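Local atomic coordinates of colicin B (Escherichia coli, PDB entry 1RH1), a protein that kills Escherichia coli and closely related bacteria by forming channels in the cytoplasmic membrane, which depolarises it and dissipates the cell's energy. Residues F65-E79 and E135-Q149. Numbering follows the deposited sequence.
Sequences FPGIIRRIILDKELE and EQKIIRLMVTQQLEQ
R71 of strand 70-73 lies across I139 of strand 139-146, and its side chain is stretched over one face of the antiparallel pair. R71 CB rests on L141, 4.0 Å from L141 CD2. With CG anti to the backbone N (chi1 -176°), R71 CG meets I139 CG2 at 3.6 Å. CD continues the extended chain to NE, which passes the same methyl, and I139 CG2 sits over the centre of the R71 guanidinium, 3.9 Å above its plane. NH2 ends at the E135 carboxylate, nearly coplanar with the guanidinium; the ion pair from R71 NH2 to E135 OE1 is long (3.8 Å), and a water bridges R71 NH2 to E135 OE2.

Backbone bonds pair R70 with M142 and I72 with R140; L74 N donates to I138 O, and a water joins L74 O to I138 N. The other face carries I72 against M142: the two side chains cross at about a right angle, I72 CD1 3.7 Å from M142 SD. I69 spreads its branches to two residues of 139-146, CG2 on L141 CB and CG1 on V143 CG1, with F125 and A126 of strand 121-128 also touching it. A type II turn from F65 to I68 presents G67 N to T144 O at 2.8 Å.

At the opposite end K137 lays CB and CG on I73 CG2, then bends at chi2 (-62°) and chi4 so that K137 NZ makes a salt bridge to E79 OE2 (2.9 Å), on its syn side but 27° out of the carboxylate plane, with a weak bond to D75 O. Strand 281-286 pairs with the far edge of 139-146, placing the pair within the large mixed sheet that precedes the long helix 291-340. Main-chain bonds and aliphatic packing thus join the strands; K137-E79 ties the loops beyond them, whereas the R71-E135 pairing, partly water-mediated, is probably looser.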
ATOM      1  N   PHE A  65      29.204 -15.699   4.232  1.00  6.72           N
ATOM      2  CA  PHE A  65      29.912 -14.415   4.134  1.00  2.04           C
ATOM      3  C   PHE A  65      28.868 -13.371   3.749  1.00  6.83           C
ATOM      4  O   PHE A  65      27.990 -13.671   2.926  1.00 10.44           O
ATOM      5  CB  PHE A  65      30.925 -14.335   3.033  1.00  2.00           C
ATOM      6  CG  PHE A  65      31.957 -15.420   3.039  1.00  2.00           C
ATOM      7  CD1 PHE A  65      31.884 -16.430   2.087  1.00  4.14           C
ATOM      8  CD2 PHE A  65      32.980 -15.403   3.978  1.00  4.00           C
ATOM      9  CE1 PHE A  65      32.848 -17.437   2.075  1.00  5.74           C
ATOM     10  CE2 PHE A  65      33.943 -16.416   3.964  1.00  3.40           C
ATOM     11  CZ  PHE A  65      33.880 -17.434   3.014  1.00  4.55           C
ATOM     12  N   PRO A  66      28.870 -12.138   4.284  1.00  6.52           N
ATOM     13  CA  PRO A  66      27.820 -11.171   3.994  1.00  5.54           C
ATOM     14  C   PRO A  66      27.878 -10.669   2.565  1.00  7.62           C
ATOM     15  O   PRO A  66      28.941 -10.433   1.971  1.00  6.42           O
ATOM     16  CB  PRO A  66      28.006 -10.103   5.061  1.00  5.87           C
ATOM     17  CG  PRO A  66      29.433 -10.202   5.522  1.00  3.53           C
ATOM     18  CD  PRO A  66      29.759 -11.673   5.351  1.00  7.27           C
ATOM     19  N   GLY A  67      26.651 -10.710   2.035  1.00  7.92           N
ATOM     20  CA  GLY A  67      26.361 -10.310   0.673  1.00  5.93           C
ATOM     21  C   GLY A  67      26.466 -11.434  -0.331  1.00  2.76           C
ATOM     22  O   GLY A  67      25.908 -11.307  -1.412  1.00  5.32           O
ATOM     23  N   ILE A  68      27.165 -12.532  -0.025  1.00  5.50           N
ATOM     24  CA  ILE A  68      27.315 -13.655  -0.950  1.00  6.47           C
ATOM     25  C   ILE A  68      26.267 -14.774  -0.758  1.00  6.20           C
ATOM     26  O   ILE A  68      26.291 -15.547   0.207  1.00  5.52           O
ATOM     27  CB  ILE A  68      28.798 -14.206  -0.809  1.00  5.93           C
ATOM     28  CG1 ILE A  68      29.826 -13.154  -1.217  1.00  3.93           C
ATOM     29  CG2 ILE A  68      29.022 -15.370  -1.757  1.00  3.81           C
ATOM     30  CD1 ILE A  68      31.322 -13.508  -1.019  1.00  2.00           C
ATOM     31  N   ILE A  69      25.353 -14.863  -1.743  1.00  4.86           N
ATOM     32  CA  ILE A  69      24.280 -15.861  -1.814  1.00  4.51           C
ATOM     33  C   ILE A  69      24.795 -17.285  -1.913  1.00  5.54           C
ATOM     34  O   ILE A  69      25.742 -17.595  -2.646  1.00  8.26           O
ATOM     35  CB  ILE A  69      23.367 -15.643  -3.033  1.00  2.00           C
ATOM     36  CG1 ILE A  69      22.814 -14.245  -3.045  1.00  2.00           C
ATOM     37  CG2 ILE A  69      22.198 -16.601  -2.971  1.00  2.00           C
ATOM     38  CD1 ILE A  69      21.992 -13.967  -4.302  1.00  2.29           C
ATOM     39  N   ARG A  70      24.093 -18.132  -1.142  1.00  9.39           N
ATOM     40  CA  ARG A  70      24.365 -19.555  -1.021  1.00  2.00           C
ATOM     41  C   ARG A  70      23.108 -20.410  -0.987  1.00  3.15           C
ATOM     42  O   ARG A  70      22.088 -20.138  -0.356  1.00  2.00           O
ATOM     43  CB  ARG A  70      25.148 -19.837   0.240  1.00  2.00           C
ATOM     44  CG  ARG A  70      26.495 -19.175   0.319  1.00  3.01           C
ATOM     45  CD  ARG A  70      27.530 -19.828  -0.560  1.00  5.30           C
ATOM     46  NE  ARG A  70      28.699 -20.032   0.278  1.00  8.61           N
ATOM     47  CZ  ARG A  70      29.688 -20.885   0.024  1.00  7.73           C
ATOM     48  NH1 ARG A  70      29.679 -21.642  -1.076  1.00  8.26           N
ATOM     49  NH2 ARG A  70      30.675 -20.991   0.919  1.00  7.60           N
ATOM     50  N   ARG A  71      23.302 -21.499  -1.717  1.00  4.03           N
ATOM     51  CA  ARG A  71      22.336 -22.548  -1.920  1.00  4.38           C
ATOM     52  C   ARG A  71      22.526 -23.589  -0.824  1.00  5.28           C
ATOM     53  O   ARG A  71      23.485 -24.368  -0.780  1.00  5.12           O
ATOM     54  CB  ARG A  71      22.614 -23.034  -3.315  1.00  7.06           C
ATOM     55  CG  ARG A  71      21.695 -24.083  -3.844  1.00 14.34           C
ATOM     56  CD  ARG A  71      21.901 -24.154  -5.339  1.00 16.92           C
ATOM     57  NE  ARG A  71      21.008 -25.180  -5.844  1.00 25.87           N
ATOM     58  CZ  ARG A  71      19.834 -24.898  -6.423  1.00 27.69           C
ATOM     59  NH1 ARG A  71      19.414 -23.636  -6.574  1.00 30.51           N
ATOM     60  NH2 ARG A  71      19.060 -25.898  -6.857  1.00 28.79           N
ATOM     61  N   ILE A  72      21.596 -23.496   0.132  1.00  4.02           N
ATOM     62  CA  ILE A  72      21.588 -24.320   1.339  1.00  3.68           C
ATOM     63  C   ILE A  72      20.439 -25.325   1.259  1.00  3.74           C
ATOM     64  O   ILE A  72      19.297 -24.999   0.938  1.00  2.00           O
ATOM     65  CB  ILE A  72      21.536 -23.289   2.534  1.00  2.00           C
ATOM     66  CG1 ILE A  72      22.950 -22.800   2.673  1.00  2.00           C
ATOM     67  CG2 ILE A  72      21.202 -23.831   3.904  1.00  2.00           C
ATOM     68  CD1 ILE A  72      22.996 -21.479   3.410  1.00  6.60           C
ATOM     69  N   ILE A  73      20.828 -26.592   1.492  1.00  4.80           N
ATOM     70  CA  ILE A  73      19.983 -27.773   1.322  1.00  5.28           C
ATOM     71  C   ILE A  73      19.515 -28.354   2.644  1.00  2.00           C
ATOM     72  O   ILE A  73      20.356 -28.597   3.497  1.00  7.72           O
ATOM     73  CB  ILE A  73      20.796 -28.828   0.516  1.00  2.00           C
ATOM     74  CG1 ILE A  73      21.283 -28.291  -0.803  1.00  2.00           C
ATOM     75  CG2 ILE A  73      19.895 -29.991   0.194  1.00  4.14           C
ATOM     76  CD1 ILE A  73      22.238 -29.276  -1.487  1.00  2.00           C
ATOM     77  N   LEU A  74      18.226 -28.613   2.878  1.00  2.68           N
ATOM     78  CA  LEU A  74      17.760 -29.201   4.141  1.00  4.58           C
ATOM     79  C   LEU A  74      18.027 -30.692   4.126  1.00  8.04           C
ATOM     80  O   LEU A  74      17.785 -31.335   3.101  1.00  9.49           O
ATOM     81  CB  LEU A  74      16.267 -28.952   4.318  1.00  2.44           C
ATOM     82  CG  LEU A  74      15.592 -29.341   5.611  1.00  5.11           C
ATOM     83  CD1 LEU A  74      16.230 -28.641   6.785  1.00  5.58           C
ATOM     84  CD2 LEU A  74      14.144 -28.915   5.556  1.00  6.82           C
ATOM     85  N   ASP A  75      18.519 -31.265   5.239  1.00  9.72           N
ATOM     86  CA  ASP A  75      18.928 -32.683   5.320  1.00  6.97           C
ATOM     87  C   ASP A  75      19.871 -33.047   4.160  1.00  5.64           C
ATOM     88  O   ASP A  75      19.728 -34.078   3.490  1.00  2.00           O
ATOM     89  CB  ASP A  75      17.704 -33.640   5.280  1.00  4.59           C
ATOM     90  CG  ASP A  75      16.647 -33.479   6.370  1.00  5.55           C
ATOM     91  OD1 ASP A  75      15.462 -33.644   6.068  1.00  6.60           O
ATOM     92  OD2 ASP A  75      16.993 -33.209   7.518  1.00  2.69           O
ATOM     93  N   LYS A  76      20.877 -32.182   3.941  1.00  2.00           N
ATOM     94  CA  LYS A  76      21.818 -32.353   2.844  1.00  2.00           C
ATOM     95  C   LYS A  76      22.305 -33.765   2.669  1.00  2.00           C
ATOM     96  O   LYS A  76      22.332 -34.259   1.551  1.00  2.00           O
ATOM     97  CB  LYS A  76      23.077 -31.488   2.998  1.00  3.71           C
ATOM     98  CG  LYS A  76      23.784 -31.393   1.634  1.00  2.25           C
ATOM     99  CD  LYS A  76      25.089 -30.597   1.585  1.00  5.27           C
ATOM    100  CE  LYS A  76      25.650 -30.587   0.149  1.00  4.38           C
ATOM    101  NZ  LYS A  76      27.003 -30.045   0.061  1.00  4.55           N
ATOM    102  N   GLU A  77      22.602 -34.379   3.824  1.00  6.04           N
ATOM    103  CA  GLU A  77      23.168 -35.718   3.943  1.00  6.50           C
ATOM    104  C   GLU A  77      22.462 -36.682   4.898  1.00  3.34           C
ATOM    105  O   GLU A  77      23.100 -37.522   5.527  1.00  2.00           O
ATOM    106  CB  GLU A  77      24.639 -35.543   4.335  1.00  4.74           C
ATOM    107  CG  GLU A  77      25.442 -35.222   3.090  1.00 12.30           C
ATOM    108  CD  GLU A  77      26.915 -34.879   3.267  1.00 15.56           C
ATOM    109  OE1 GLU A  77      27.574 -35.422   4.157  1.00 13.24           O
ATOM    110  OE2 GLU A  77      27.413 -34.066   2.482  1.00 19.57           O
ATOM    111  N   LEU A  78      21.131 -36.646   4.991  1.00  5.30           N
ATOM    112  CA  LEU A  78      20.420 -37.505   5.923  1.00  6.60           C
ATOM    113  C   LEU A  78      20.588 -39.002   5.642  1.00 11.23           C
ATOM    114  O   LEU A  78      20.899 -39.796   6.546  1.00 12.80           O
ATOM    115  CB  LEU A  78      18.926 -37.138   5.918  1.00  2.00           C
ATOM    116  CG  LEU A  78      18.036 -37.901   6.912  1.00  2.00           C
ATOM    117  CD1 LEU A  78      18.590 -37.758   8.319  1.00  2.15           C
ATOM    118  CD2 LEU A  78      16.630 -37.390   6.851  1.00  2.00           C
ATOM    119  N   GLU A  79      20.388 -39.345   4.363  1.00  7.67           N
ATOM    120  CA  GLU A  79      20.496 -40.690   3.825  1.00  5.86           C
ATOM    121  C   GLU A  79      21.921 -41.213   3.793  1.00  5.30           C
ATOM    122  O   GLU A  79      22.203 -42.412   3.880  1.00  5.40           O
ATOM    123  CB  GLU A  79      19.903 -40.709   2.411  1.00  7.75           C
ATOM    124  CG  GLU A  79      20.273 -39.645   1.375  1.00  6.92           C
ATOM    125  CD  GLU A  79      19.785 -38.200   1.587  1.00 14.68           C
ATOM    126  OE1 GLU A  79      18.648 -37.974   2.029  1.00 19.94           O
ATOM    127  OE2 GLU A  79      20.543 -37.277   1.293  1.00 13.14           O
ATOM    128  N   GLU A 135      13.058 -32.022  -7.727  1.00 31.38           N
ATOM    129  CA  GLU A 135      13.920 -32.171  -6.566  1.00 36.49           C
ATOM    130  C   GLU A 135      13.207 -32.671  -5.345  1.00 35.93           C
ATOM    131  O   GLU A 135      12.038 -32.329  -5.163  1.00 33.63           O
ATOM    132  CB  GLU A 135      14.581 -30.846  -6.256  1.00 35.31           C
ATOM    133  CG  GLU A 135      15.689 -30.696  -7.268  1.00 41.16           C
ATOM    134  CD  GLU A 135      16.409 -29.370  -7.236  1.00 44.96           C
ATOM    135  OE1 GLU A 135      17.591 -29.389  -6.881  1.00 48.26           O
ATOM    136  OE2 GLU A 135      15.801 -28.349  -7.586  1.00 46.17           O
ATOM    137  N   GLN A 136      13.920 -33.513  -4.568  1.00 33.64           N
ATOM    138  CA  GLN A 136      13.378 -34.058  -3.320  1.00 35.37           C
ATOM    139  C   GLN A 136      13.725 -33.181  -2.130  1.00 31.40           C
ATOM    140  O   GLN A 136      12.995 -33.095  -1.132  1.00 28.35           O
ATOM    141  CB  GLN A 136      13.910 -35.498  -3.062  1.00 38.00           C
ATOM    142  CG  GLN A 136      13.751 -36.179  -1.655  1.00 42.90           C
ATOM    143  CD  GLN A 136      12.358 -36.493  -1.067  1.00 47.14           C
ATOM    144  OE1 GLN A 136      11.302 -35.962  -1.451  1.00 45.72           O
ATOM    145  NE2 GLN A 136      12.358 -37.387  -0.067  1.00 41.47           N
ATOM    146  N   LYS A 137      14.879 -32.539  -2.287  1.00 23.97           N
ATOM    147  CA  LYS A 137      15.380 -31.663  -1.263  1.00 18.96           C
ATOM    148  C   LYS A 137      14.774 -30.269  -1.273  1.00 17.54           C
ATOM    149  O   LYS A 137      14.351 -29.726  -2.303  1.00 18.68           O
ATOM    150  CB  LYS A 137      16.897 -31.600  -1.406  1.00 16.99           C
ATOM    151  CG  LYS A 137      17.544 -32.920  -0.998  1.00  9.90           C
ATOM    152  CD  LYS A 137      17.268 -33.238   0.471  1.00  3.73           C
ATOM    153  CE  LYS A 137      17.613 -34.682   0.823  1.00  4.61           C
ATOM    154  NZ  LYS A 137      18.992 -35.019   0.496  1.00  2.24           N
ATOM    155  N   ILE A 138      14.662 -29.759  -0.044  1.00 13.87           N
ATOM    156  CA  ILE A 138      14.236 -28.393   0.153  1.00  9.70           C
ATOM    157  C   ILE A 138      15.497 -27.559   0.246  1.00  7.27           C
ATOM    158  O   ILE A 138      16.234 -27.570   1.223  1.00  4.83           O
ATOM    159  CB  ILE A 138      13.397 -28.287   1.429  1.00 10.27           C
ATOM    160  CG1 ILE A 138      12.080 -28.987   1.173  1.00 10.38           C
ATOM    161  CG2 ILE A 138      13.147 -26.836   1.820  1.00 10.85           C
ATOM    162  CD1 ILE A 138      11.234 -29.068   2.448  1.00 12.39           C
ATOM    163  N   ILE A 139      15.743 -26.894  -0.877  1.00  7.98           N
ATOM    164  CA  ILE A 139      16.846 -25.974  -1.049  1.00  4.27           C
ATOM    165  C   ILE A 139      16.312 -24.625  -0.581  1.00  5.07           C
ATOM    166  O   ILE A 139      15.095 -24.393  -0.551  1.00  6.58           O
ATOM    167  CB  ILE A 139      17.249 -25.932  -2.551  1.00  7.50           C
ATOM    168  CG1 ILE A 139      17.769 -27.284  -2.994  1.00  7.36           C
ATOM    169  CG2 ILE A 139      18.356 -24.923  -2.795  1.00  8.98           C
ATOM    170  CD1 ILE A 139      16.690 -28.098  -3.725  1.00  8.44           C
ATOM    171  N   ARG A 140      17.240 -23.745  -0.176  1.00  4.66           N
ATOM    172  CA  ARG A 140      16.950 -22.365   0.201  1.00  3.05           C
ATOM    173  C   ARG A 140      18.156 -21.434  -0.017  1.00  2.00           C
ATOM    174  O   ARG A 140      19.270 -21.715   0.397  1.00  3.10           O
ATOM    175  CB  ARG A 140      16.491 -22.394   1.635  1.00  2.00           C
ATOM    176  CG  ARG A 140      15.432 -21.354   1.679  1.00  2.00           C
ATOM    177  CD  ARG A 140      14.036 -21.760   2.091  1.00  2.00           C
ATOM    178  NE  ARG A 140      13.433 -22.724   1.208  1.00  2.00           N
ATOM    179  CZ  ARG A 140      12.133 -23.000   1.305  1.00  2.00           C
ATOM    180  NH1 ARG A 140      11.359 -22.392   2.205  1.00  2.00           N
ATOM    181  NH2 ARG A 140      11.603 -23.937   0.529  1.00  2.00           N
ATOM    182  N   LEU A 141      18.035 -20.344  -0.770  1.00  2.00           N
ATOM    183  CA  LEU A 141      19.124 -19.396  -0.996  1.00  2.00           C
ATOM    184  C   LEU A 141      19.212 -18.426   0.157  1.00  2.12           C
ATOM    185  O   LEU A 141      18.266 -17.693   0.430  1.00  3.08           O
ATOM    186  CB  LEU A 141      18.890 -18.600  -2.253  1.00  2.00           C
ATOM    187  CG  LEU A 141      18.862 -19.376  -3.538  1.00  2.00           C
ATOM    188  CD1 LEU A 141      18.408 -18.477  -4.620  1.00  2.00           C
ATOM    189  CD2 LEU A 141      20.239 -19.884  -3.897  1.00  4.61           C
ATOM    190  N   MET A 142      20.325 -18.405   0.867  1.00  2.00           N
ATOM    191  CA  MET A 142      20.432 -17.521   1.994  1.00  2.00           C
ATOM    192  C   MET A 142      21.476 -16.464   1.724  1.00  2.00           C
ATOM    193  O   MET A 142      22.508 -16.717   1.112  1.00  2.00           O
ATOM    194  CB  MET A 142      20.788 -18.325   3.239  1.00  2.44           C
ATOM    195  CG  MET A 142      19.666 -19.228   3.716  1.00  2.53           C
ATOM    196  SD  MET A 142      19.995 -20.215   5.189  1.00  2.00           S
ATOM    197  CE  MET A 142      18.380 -20.888   5.285  1.00  2.00           C
ATOM    198  N   VAL A 143      21.163 -15.249   2.182  1.00  4.77           N
ATOM    199  CA  VAL A 143      22.029 -14.074   2.056  1.00  5.96           C
ATOM    200  C   VAL A 143      22.150 -13.471   3.429  1.00  6.11           C
ATOM    201  O   VAL A 143      21.201 -13.413   4.207  1.00  7.45           O
ATOM    202  CB  VAL A 143      21.494 -12.919   1.192  1.00  5.26           C
ATOM    203  CG1 VAL A 143      22.674 -12.348   0.435  1.00  4.34           C
ATOM    204  CG2 VAL A 143      20.387 -13.359   0.244  1.00 12.85           C
ATOM    205  N   THR A 144      23.328 -12.954   3.705  1.00  7.41           N
ATOM    206  CA  THR A 144      23.619 -12.430   5.016  1.00  7.79           C
ATOM    207  C   THR A 144      24.108 -11.006   4.951  1.00  5.72           C
ATOM    208  O   THR A 144      24.663 -10.567   3.945  1.00  8.64           O
ATOM    209  CB  THR A 144      24.601 -13.482   5.576  1.00 10.64           C
ATOM    210  OG1 THR A 144      23.711 -14.213   6.405  1.00 13.28           O
ATOM    211  CG2 THR A 144      25.831 -13.048   6.339  1.00  9.05           C
ATOM    212  N   GLN A 145      23.813 -10.261   6.014  1.00  4.89           N
ATOM    213  CA  GLN A 145      24.279  -8.892   6.198  1.00  2.91           C
ATOM    214  C   GLN A 145      24.530  -8.550   7.663  1.00  4.10           C
ATOM    215  O   GLN A 145      23.719  -8.873   8.534  1.00  3.92           O
ATOM    216  CB  GLN A 145      23.279  -7.876   5.724  1.00  4.26           C
ATOM    217  CG  GLN A 145      22.993  -7.714   4.262  1.00  6.15           C
ATOM    218  CD  GLN A 145      24.024  -6.898   3.529  1.00  7.04           C
ATOM    219  OE1 GLN A 145      25.096  -7.391   3.211  1.00  9.61           O
ATOM    220  NE2 GLN A 145      23.711  -5.644   3.227  1.00  9.60           N
ATOM    221  N   GLN A 146      25.632  -7.863   7.971  1.00  2.00           N
ATOM    222  CA  GLN A 146      25.876  -7.335   9.311  1.00  6.34           C
ATOM    223  C   GLN A 146      24.766  -6.359   9.749  1.00  3.65           C
ATOM    224  O   GLN A 146      24.182  -5.705   8.876  1.00  3.09           O
ATOM    225  CB  GLN A 146      27.211  -6.629   9.309  1.00  6.57           C
ATOM    226  CG  GLN A 146      28.396  -7.564   9.176  1.00 10.33           C
ATOM    227  CD  GLN A 146      29.661  -6.828   8.767  1.00 15.20           C
ATOM    228  OE1 GLN A 146      30.712  -6.886   9.411  1.00 14.72           O
ATOM    229  NE2 GLN A 146      29.571  -6.123   7.636  1.00 22.94           N
ATOM    230  N   LEU A 147      24.458  -6.217  11.059  1.00  6.11           N
ATOM    231  CA  LEU A 147      23.332  -5.403  11.518  1.00  4.66           C
ATOM    232  C   LEU A 147      23.286  -3.996  10.949  1.00  9.03           C
ATOM    233  O   LEU A 147      22.292  -3.542  10.371  1.00  9.63           O
ATOM    234  CB  LEU A 147      23.319  -5.247  13.028  1.00  2.00           C
ATOM    235  CG  LEU A 147      22.083  -4.514  13.562  1.00  2.00           C
ATOM    236  CD1 LEU A 147      20.908  -5.455  13.554  1.00  2.00           C
ATOM    237  CD2 LEU A 147      22.308  -4.024  14.963  1.00  2.83           C
ATOM    238  N   GLU A 148      24.440  -3.352  11.094  1.00 10.10           N
ATOM    239  CA  GLU A 148      24.618  -1.999  10.643  1.00  9.48           C
ATOM    240  C   GLU A 148      24.442  -1.833   9.163  1.00  6.28           C
ATOM    241  O   GLU A 148      24.003  -0.753   8.810  1.00 11.50           O
ATOM    242  CB  GLU A 148      25.995  -1.474  11.049  1.00 14.40           C
ATOM    243  CG  GLU A 148      27.234  -2.352  10.863  1.00 24.72           C
ATOM    244  CD  GLU A 148      27.543  -3.399  11.951  1.00 34.66           C
ATOM    245  OE1 GLU A 148      28.499  -4.164  11.759  1.00 37.03           O
ATOM    246  OE2 GLU A 148      26.859  -3.455  12.987  1.00 40.87           O
ATOM    247  N   GLN A 149      24.698  -2.808   8.282  1.00  5.39           N
ATOM    248  CA  GLN A 149      24.449  -2.619   6.857  1.00  5.13           C
ATOM    249  C   GLN A 149      22.973  -2.555   6.497  1.00  3.17           C
ATOM    250  O   GLN A 149      22.666  -2.059   5.413  1.00  7.25           O
ATOM    251  CB  GLN A 149      25.028  -3.732   6.012  1.00  8.29           C
ATOM    252  CG  GLN A 149      26.535  -3.835   6.006  1.00 12.16           C
ATOM    253  CD  GLN A 149      27.048  -5.076   5.273  1.00 13.12           C
ATOM    254  OE1 GLN A 149      27.069  -6.203   5.780  1.00  7.50           O
ATOM    255  NE2 GLN A 149      27.502  -4.855   4.039  1.00 16.49           N
TER
HETATM  256  O   HOH W   1      16.257 -25.751  -6.510  1.00  2.00           O
HETATM  257  O   HOH W   2      14.916 -31.827   2.023  1.00  3.64           O